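PDB 2IBP: citrate synthase from Pyrobaculum aerophilum, which probably catalyses the conversion of oxaloacetate, acetyl-CoA and water to citrate and CoA, a step of the tricarboxylic acid cycle. Local coordinates for residues R52-A57 and A299-E304; S60-V65 and S370-W375. All coordinates share one frame; numbering follows the deposited sequence. Where two conformers were deposited one is given.

Interaction 1 (R52-A57 and A299-E304)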
ATOM      1  N   ARG A  52       6.917 -29.423  -3.387  1.00 11.42           N
ATOM      2  CA  ARG A  52       6.424 -29.471  -2.015  0.50 11.88           C
ATOM      3  C   ARG A  52       7.395 -28.792  -1.062  1.00  9.68           C
ATOM      4  O   ARG A  52       8.616 -28.928  -1.191  1.00 10.15           O
ATOM      5  CB  ARG A  52       6.187 -30.915  -1.570  0.50 11.82           C
ATOM      6  CG  ARG A  52       5.023 -31.574  -2.275  0.50 19.31           C
ATOM      7  CD  ARG A  52       4.649 -32.904  -1.650  0.50 26.07           C
ATOM      8  NE  ARG A  52       4.219 -32.756  -0.263  0.50 31.48           N
ATOM      9  CZ  ARG A  52       3.782 -33.758   0.494  0.50 28.88           C
ATOM     10  NH1 ARG A  52       3.438 -33.529   1.750  0.50 18.90           N
ATOM     11  NH2 ARG A  52       3.706 -34.988   0.001  0.50 35.39           N
ATOM     12  N   ILE A  53       6.842 -28.061  -0.100  1.00  8.06           N
ATOM     13  CA  ILE A  53       7.663 -27.365   0.869  1.00  9.76           C
ATOM     14  C   ILE A  53       8.583 -28.304   1.640  1.00  8.92           C
ATOM     15  O   ILE A  53       9.715 -27.916   1.958  1.00 11.46           O
ATOM     16  CB  ILE A  53       6.821 -26.513   1.852  1.00 12.14           C
ATOM     17  CG1 ILE A  53       7.699 -25.490   2.573  1.00 11.76           C
ATOM     18  CG2 ILE A  53       6.055 -27.409   2.833  1.00 11.91           C
ATOM     19  CD1 ILE A  53       8.299 -24.455   1.659  1.00  8.88           C
ATOM     20  N   GLU A  54       8.124 -29.515   1.949  1.00 12.67           N
ATOM     21  CA  GLU A  54       8.992 -30.477   2.656  1.00 12.07           C
ATOM     22  C   GLU A  54      10.289 -30.718   1.884  1.00  9.71           C
ATOM     23  O   GLU A  54      11.376 -30.778   2.468  1.00 13.46           O
ATOM     24  CB  GLU A  54       8.307 -31.833   2.859  1.00 13.94           C
ATOM     25  CG  GLU A  54       7.185 -31.830   3.841  1.00 25.15           C
ATOM     26  CD  GLU A  54       5.895 -31.292   3.271  1.00 33.75           C
ATOM     27  OE1 GLU A  54       5.803 -31.074   2.028  1.00 18.75           O
ATOM     28  OE2 GLU A  54       4.952 -31.147   4.074  1.00 28.65           O
ATOM     29  N   GLU A  55      10.172 -30.895   0.571  1.00  9.11           N
ATOM     30  CA  GLU A  55      11.340 -31.169  -0.264  1.00 15.12           C
ATOM     31  C   GLU A  55      12.282 -29.971  -0.296  1.00 11.70           C
ATOM     32  O   GLU A  55      13.496 -30.115  -0.226  1.00 13.31           O
ATOM     33  CB  GLU A  55      10.902 -31.523  -1.682  1.00 16.10           C
ATOM     34  CG  GLU A  55      10.039 -32.762  -1.765  1.00 35.02           C
ATOM     35  CD  GLU A  55      10.759 -34.006  -1.282  1.00 51.67           C
ATOM     36  OE1 GLU A  55      12.009 -34.047  -1.361  1.00 52.38           O
ATOM     37  OE2 GLU A  55      10.068 -34.950  -0.839  1.00 58.35           O
ATOM     38  N   LEU A  56      11.715 -28.768  -0.416  1.00  9.36           N
ATOM     39  CA  LEU A  56      12.522 -27.567  -0.447  1.00  9.59           C
ATOM     40  C   LEU A  56      13.188 -27.303   0.896  1.00 11.07           C
ATOM     41  O   LEU A  56      14.364 -26.947   0.948  1.00 10.43           O
ATOM     42  CB  LEU A  56      11.677 -26.373  -0.855  1.00  9.07           C
ATOM     43  CG  LEU A  56      11.057 -26.469  -2.249  1.00  9.77           C
ATOM     44  CD1 LEU A  56      10.123 -25.267  -2.540  1.00  9.03           C
ATOM     45  CD2 LEU A  56      12.160 -26.573  -3.324  1.00 10.80           C
ATOM     46  N   ALA A  57      12.450 -27.493   1.985  1.00  9.67           N
ATOM     47  CA  ALA A  57      13.039 -27.308   3.306  1.00  7.84           C
ATOM     48  C   ALA A  57      14.167 -28.314   3.549  1.00  9.98           C
ATOM     49  O   ALA A  57      15.200 -27.979   4.132  1.00 12.41           O
ATOM     50  CB  ALA A  57      11.993 -27.447   4.370  1.00 10.74           C
ATOM     51  N   ALA A 299       4.725 -25.766  10.004  1.00 10.22           N
ATOM     52  CA  ALA A 299       4.825 -25.916  11.462  1.00 10.07           C
ATOM     53  C   ALA A 299       5.539 -27.208  11.837  1.00 11.23           C
ATOM     54  O   ALA A 299       6.392 -27.219  12.735  1.00 10.79           O
ATOM     55  CB  ALA A 299       3.430 -25.863  12.097  1.00  9.74           C
ATOM     56  N   LYS A 300       5.226 -28.274  11.113  1.00 10.88           N
ATOM     57  CA  LYS A 300       5.821 -29.593  11.364  1.00 11.26           C
ATOM     58  C   LYS A 300       7.339 -29.514  11.198  1.00 11.12           C
ATOM     59  O   LYS A 300       8.112 -29.977  12.039  1.00 13.21           O
ATOM     60  CB  LYS A 300       5.223 -30.626  10.419  1.00 15.56           C
ATOM     61  CG  LYS A 300       5.678 -32.045  10.702  1.00 26.89           C
ATOM     62  CD  LYS A 300       4.808 -33.077   9.988  1.00 39.40           C
ATOM     63  CE  LYS A 300       3.377 -33.101  10.542  1.00 45.95           C
ATOM     64  NZ  LYS A 300       2.477 -34.041   9.800  1.00 41.34           N
ATOM     65  N   ILE A 301       7.752 -28.857  10.123  1.00 11.47           N
ATOM     66  CA  ILE A 301       9.152 -28.703   9.824  1.00  8.14           C
ATOM     67  C   ILE A 301       9.845 -27.794  10.823  1.00  6.97           C
ATOM     68  O   ILE A 301      10.939 -28.099  11.306  1.00  9.78           O
ATOM     69  CB  ILE A 301       9.344 -28.120   8.409  1.00  8.09           C
ATOM     70  CG1 ILE A 301       8.749 -29.064   7.360  1.00 10.29           C
ATOM     71  CG2 ILE A 301      10.809 -27.854   8.116  1.00 11.34           C
ATOM     72  CD1 ILE A 301       8.611 -28.449   5.978  1.00 13.05           C
ATOM     73  N   PHE A 302       9.227 -26.662  11.138  1.00  6.84           N
ATOM     74  CA  PHE A 302       9.884 -25.727  12.031  1.00  7.30           C
ATOM     75  C   PHE A 302       9.942 -26.243  13.469  1.00  9.31           C
ATOM     76  O   PHE A 302      10.889 -25.953  14.194  1.00 10.83           O
ATOM     77  CB  PHE A 302       9.316 -24.323  11.933  1.00  9.47           C
ATOM     78  CG  PHE A 302      10.340 -23.277  12.209  1.00  8.68           C
ATOM     79  CD1 PHE A 302      11.373 -23.060  11.312  1.00 10.67           C
ATOM     80  CD2 PHE A 302      10.332 -22.569  13.382  1.00 10.35           C
ATOM     81  CE1 PHE A 302      12.352 -22.144  11.571  1.00 10.67           C
ATOM     82  CE2 PHE A 302      11.289 -21.626  13.631  1.00 11.06           C
ATOM     83  CZ  PHE A 302      12.308 -21.411  12.716  1.00 13.34           C
ATOM     84  N   LYS A 303       8.945 -27.028  13.856  1.00  9.36           N
ATOM     85  CA  LYS A 303       8.943 -27.686  15.167  1.00  9.70           C
ATOM     86  C   LYS A 303      10.213 -28.533  15.328  1.00  8.74           C
ATOM     87  O   LYS A 303      10.903 -28.469  16.337  1.00 10.68           O
ATOM     88  CB  LYS A 303       7.750 -28.620  15.277  1.00 12.20           C
ATOM     89  CG  LYS A 303       7.778 -29.471  16.526  1.00 10.04           C
ATOM     90  CD  LYS A 303       6.701 -30.521  16.496  1.00 16.13           C
ATOM     91  CE  LYS A 303       6.741 -31.342  17.772  1.00 27.24           C
ATOM     92  NZ  LYS A 303       5.777 -32.467  17.718  1.00 31.27           N
ATOM     93  N   GLU A 304      10.522 -29.318  14.301  1.00  8.21           N
ATOM     94  CA  GLU A 304      11.696 -30.183  14.343  1.00 10.11           C
ATOM     95  C   GLU A 304      12.990 -29.393  14.410  1.00 11.63           C
ATOM     96  O   GLU A 304      13.925 -29.789  15.079  1.00 10.96           O
ATOM     97  CB  GLU A 304      11.691 -31.196  13.208  1.00 15.39           C
ATOM     98  CG  GLU A 304      10.573 -32.204  13.377  1.00 19.20           C
ATOM     99  CD  GLU A 304      10.613 -32.876  14.755  1.00 25.27           C
ATOM    100  OE1 GLU A 304      11.720 -33.248  15.213  1.00 26.47           O
ATOM    101  OE2 GLU A 304       9.552 -33.002  15.390  1.00 21.73           O
TER

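Interaction 2 (S60-V65 and S370-W375)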
ATOM      1  N   SER A  60      16.896 -27.590  -0.054  1.00  9.47           N
ATOM      2  CA  SER A  60      17.234 -26.322  -0.629  1.00  9.50           C
ATOM      3  C   SER A  60      17.712 -25.304   0.412  1.00 10.84           C
ATOM      4  O   SER A  60      18.005 -25.639   1.562  1.00 10.73           O
ATOM      5  CB  SER A  60      16.044 -25.835  -1.454  1.00 12.49           C
ATOM      6  OG  SER A  60      16.394 -24.783  -2.317  1.00 10.87           O
ATOM      7  N   THR A  61      17.857 -24.073  -0.043  1.00  8.60           N
ATOM      8  CA  THR A  61      18.311 -22.946   0.755  1.00 10.59           C
ATOM      9  C   THR A  61      17.440 -21.751   0.354  1.00  8.30           C
ATOM     10  O   THR A  61      16.778 -21.784  -0.690  1.00  7.99           O
ATOM     11  CB  THR A  61      19.752 -22.573   0.388  1.00 10.11           C
ATOM     12  OG1 THR A  61      19.832 -22.255  -1.018  1.00 11.71           O
ATOM     13  CG2 THR A  61      20.704 -23.734   0.694  1.00 12.13           C
ATOM     14  N   TYR A  62      17.471 -20.675   1.120  1.00  7.59           N
ATOM     15  CA  TYR A  62      16.668 -19.529   0.719  1.00  7.76           C
ATOM     16  C   TYR A  62      17.153 -18.955  -0.603  1.00  7.54           C
ATOM     17  O   TYR A  62      16.346 -18.510  -1.414  1.00  7.36           O
ATOM     18  CB  TYR A  62      16.627 -18.445   1.777  1.00  7.29           C
ATOM     19  CG  TYR A  62      15.674 -17.333   1.409  1.00  7.82           C
ATOM     20  CD1 TYR A  62      14.307 -17.544   1.398  1.00  6.13           C
ATOM     21  CD2 TYR A  62      16.140 -16.090   1.056  1.00  8.84           C
ATOM     22  CE1 TYR A  62      13.425 -16.516   1.076  1.00  8.96           C
ATOM     23  CE2 TYR A  62      15.271 -15.049   0.780  1.00  8.25           C
ATOM     24  CZ  TYR A  62      13.915 -15.272   0.792  1.00  6.46           C
ATOM     25  OH  TYR A  62      13.086 -14.219   0.471  1.00  8.97           O
ATOM     26  N   GLU A  63      18.459 -18.991  -0.849  1.00  8.20           N
ATOM     27  CA  GLU A  63      18.954 -18.494  -2.129  1.00  9.84           C
ATOM     28  C   GLU A  63      18.301 -19.262  -3.272  1.00 10.20           C
ATOM     29  O   GLU A  63      17.770 -18.671  -4.200  1.00 11.80           O
ATOM     30  CB  GLU A  63      20.473 -18.620  -2.241  1.00 12.91           C
ATOM     31  CG  GLU A  63      21.267 -17.689  -1.306  1.00 11.74           C
ATOM     32  CD  GLU A  63      21.524 -18.258   0.090  1.00 11.92           C
ATOM     33  OE1 GLU A  63      20.758 -19.127   0.563  1.00 13.82           O
ATOM     34  OE2 GLU A  63      22.505 -17.794   0.722  1.00 11.50           O
ATOM     35  N   GLU A  64      18.304 -20.582  -3.183  1.00  7.47           N
ATOM     36  CA  GLU A  64      17.729 -21.399  -4.253  1.00  8.07           C
ATOM     37  C   GLU A  64      16.211 -21.298  -4.330  1.00 10.35           C
ATOM     38  O   GLU A  64      15.634 -21.238  -5.409  1.00  9.76           O
ATOM     39  CB  GLU A  64      18.176 -22.849  -4.110  1.00  9.50           C
ATOM     40  CG  GLU A  64      17.810 -23.723  -5.276  1.00 10.92           C
ATOM     41  CD  GLU A  64      18.297 -25.141  -5.088  1.00 14.40           C
ATOM     42  OE1 GLU A  64      17.773 -25.832  -4.188  1.00 13.51           O
ATOM     43  OE2 GLU A  64      19.165 -25.578  -5.893  1.00 17.46           O
ATOM     44  N   VAL A  65      15.550 -21.291  -3.173  1.00  8.15           N
ATOM     45  CA  VAL A  65      14.107 -21.183  -3.140  1.00  7.57           C
ATOM     46  C   VAL A  65      13.661 -19.820  -3.659  1.00  5.42           C
ATOM     47  O   VAL A  65      12.649 -19.725  -4.349  1.00  8.03           O
ATOM     48  CB  VAL A  65      13.565 -21.449  -1.722  1.00 10.08           C
ATOM     49  CG1 VAL A  65      12.118 -20.986  -1.592  1.00  9.03           C
ATOM     50  CG2 VAL A  65      13.737 -22.922  -1.385  1.00  9.19           C
ATOM     51  N   SER A 370      11.543 -12.845   4.501  1.00  5.51           N
ATOM     52  CA  SER A 370      11.170 -14.055   3.820  1.00  6.27           C
ATOM     53  C   SER A 370      10.227 -13.787   2.638  1.00  7.94           C
ATOM     54  O   SER A 370      10.491 -14.152   1.479  1.00  7.05           O
ATOM     55  CB  SER A 370      10.458 -15.001   4.781  1.00  7.04           C
ATOM     56  OG  SER A 370      10.000 -16.131   4.091  1.00  6.84           O
ATOM     57  N   ARG A 371       9.119 -13.132   2.966  1.00  6.06           N
ATOM     58  CA  ARG A 371       8.020 -12.941   2.039  1.00  5.93           C
ATOM     59  C   ARG A 371       8.271 -11.979   0.894  1.00  5.86           C
ATOM     60  O   ARG A 371       7.568 -12.021  -0.105  1.00  6.20           O
ATOM     61  CB  ARG A 371       6.786 -12.497   2.817  1.00  6.33           C
ATOM     62  CG  ARG A 371       5.527 -12.332   1.998  1.00  8.40           C
ATOM     63  CD  ARG A 371       5.086 -13.597   1.270  1.00  7.41           C
ATOM     64  NE  ARG A 371       5.039 -14.747   2.188  1.00  7.35           N
ATOM     65  CZ  ARG A 371       3.976 -15.094   2.910  1.00  8.03           C
ATOM     66  NH1 ARG A 371       2.798 -14.510   2.725  1.00  9.54           N
ATOM     67  NH2 ARG A 371       4.055 -16.087   3.776  1.00  9.24           N
ATOM     68  N   VAL A 372       9.310 -11.165   1.012  1.00  4.57           N
ATOM     69  CA  VAL A 372       9.599 -10.197  -0.037  1.00  6.07           C
ATOM     70  C   VAL A 372       9.739 -10.892  -1.391  1.00  4.91           C
ATOM     71  O   VAL A 372       9.294 -10.364  -2.419  1.00  6.30           O
ATOM     72  CB  VAL A 372      10.816  -9.337   0.289  1.00  6.34           C
ATOM     73  CG1 VAL A 372      12.029 -10.197   0.539  1.00  6.59           C
ATOM     74  CG2 VAL A 372      11.038  -8.296  -0.823  1.00  7.33           C
ATOM     75  N   VAL A 373      10.280 -12.110  -1.411  1.00  5.46           N
ATOM     76  CA  VAL A 373      10.398 -12.781  -2.697  1.00  5.53           C
ATOM     77  C   VAL A 373       9.026 -13.130  -3.278  1.00  7.06           C
ATOM     78  O   VAL A 373       8.808 -12.997  -4.472  1.00  7.89           O
ATOM     79  CB  VAL A 373      11.340 -13.997  -2.686  1.00  8.31           C
ATOM     80  CG1 VAL A 373      10.796 -15.150  -1.851  1.00  7.36           C
ATOM     81  CG2 VAL A 373      11.601 -14.443  -4.136  1.00  9.29           C
ATOM     82  N   GLY A 374       8.100 -13.566  -2.431  1.00  4.82           N
ATOM     83  CA  GLY A 374       6.746 -13.833  -2.880  1.00  4.96           C
ATOM     84  C   GLY A 374       6.109 -12.551  -3.398  1.00  6.52           C
ATOM     85  O   GLY A 374       5.502 -12.533  -4.456  1.00  9.18           O
ATOM     86  N   TRP A 375       6.276 -11.454  -2.667  1.00  4.99           N
ATOM     87  CA  TRP A 375       5.678 -10.198  -3.080  1.00  4.75           C
ATOM     88  C   TRP A 375       6.146  -9.796  -4.464  1.00  6.80           C
ATOM     89  O   TRP A 375       5.317  -9.504  -5.329  1.00  8.46           O
ATOM     90  CB  TRP A 375       5.988  -9.074  -2.103  1.00  6.75           C
ATOM     91  CG  TRP A 375       5.383  -9.228  -0.758  1.00  3.58           C
ATOM     92  CD1 TRP A 375       4.202  -9.793  -0.456  1.00  5.91           C
ATOM     93  CD2 TRP A 375       5.863  -8.622   0.453  1.00  5.88           C
ATOM     94  NE1 TRP A 375       3.951  -9.675   0.895  1.00  6.59           N
ATOM     95  CE2 TRP A 375       4.963  -8.962   1.471  1.00  4.64           C
ATOM     96  CE3 TRP A 375       6.991  -7.863   0.778  1.00  8.43           C
ATOM     97  CZ2 TRP A 375       5.150  -8.572   2.791  1.00  5.83           C
ATOM     98  CZ3 TRP A 375       7.190  -7.498   2.103  1.00  7.40           C
ATOM     99  CH2 TRP A 375       6.276  -7.861   3.088  1.00  6.81           C
TER

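Interaction 1 (R52-A57 and A299-E304)
Ile301 reaches from helix 297-313 to the first turn of helix 53-59, an example of helix-on-helix packing in the mostly helical citrate synthase fold. The two short segments run at 29° to each other, N to C, and their axes come within 10.8 Å at closest approach, a gap bridged by one long apolar side chain.

The apolar contacts all centre on Ile301. With CG1 anti to its carbonyl carbon (chi1 -61°) and CD1 extended beyond, the chain carries its end methyl, CD1, to the neighbouring helix. Leu206 of helix 198-210 touches both Ala57 and Ile301, adding a third helix to the packing.

The polar groups lie beside this contact and do not bridge it. A weak, doubtful salt bridge joins Arg52, which has two conformers, to Glu54. Glu304, one turn along the helix from Ile301, is a magnesium-binding residue and pairs with Arg307.

At the meeting point, CD1 of Ile301 sits 3.9 Å from CB of Ala57. The CG2 branch of Ile301 rests on the same Ala57 methyl, also at 3.9 Å, so both ends of the fork touch it. CD1 of Ile301 is equally close, 3.9 Å, to the backbone CA of Glu54. CG2 of Ile53 lies 4.2 Å from CD1 of Ile301.

Interaction 2 (S60-V65 and S370-W375)
Tyr62 and Ser370 bring the two backbones nearest to each other, 8.4 Å between their CA atoms, and the tyrosine spans that gap. On one side, a helix starts: Thr61 is its N-cap, and its OG1 accepts a nearly straight bond of 3.1 Å from Glu64 N. On the other, helix 363-382 is kinked. The amides of Val373 and Gly374 make no bond to the turn before, so the carbonyl of Ser370 lacks its usual partner at Gly374 N.

The hydroxyl of Tyr62 donates to that carbonyl instead, with OH 2.8 Å from Ser370 O. CG of the tyrosine stands anti to the backbone N (chi1 -174°), which extends the ring across to the kink. The acceptor lies at the ring edge, near its plane. At the carbonyl the donor makes an angle of 123° and is tilted 28° from the carbonyl plane. Val373 comes from the opposite direction, its CG1 methyl 3.4 Å from Tyr62 OH. The same Val373 CG1 is 4.1 Å from Tyr62 CZ. A phenylalanine at Tyr62 would probably leave the buried Ser370 carbonyl without a mate at the kink. The Ser370 hydroxyl is engaged elsewhere, bonded to Leu208 O.

The tyrosine ring also meets His183 and packs on Leu208 and Val155. At the N-terminal end of helix 62-71, Ser60 OG donates to Glu64 OE1 at 2.6 Å, and Glu64 continues into the dimer through Arg409 and Tyr403 of the second subunit.

The contact is thus a tyrosine hydroxyl donating to a main-chain carbonyl at a helix kink, buried among the packed helices of the citrate synthase fold.

In the fold
From the N terminus, the chain leaves the small sheet that ends with strand 51-52 and enters helix 53-59, which turns through Ser60 and Thr61 into helix 62-71. Interaction 1 ties the first of these helices to helix 297-313, closing a loop of 241 residues; interaction 2 ties the second to helix 363-382, closing one of 304. Since the segments alternate along the sequence, the two loops cross and neither nests inside the other. Leu56 CB and Val65 CG2, 4.1 Å apart, join the contacts directly, and helix 198-210 packs against both. Two successive short helices are thereby tied to helices 297-313 and 363-382, from the later part of the chain.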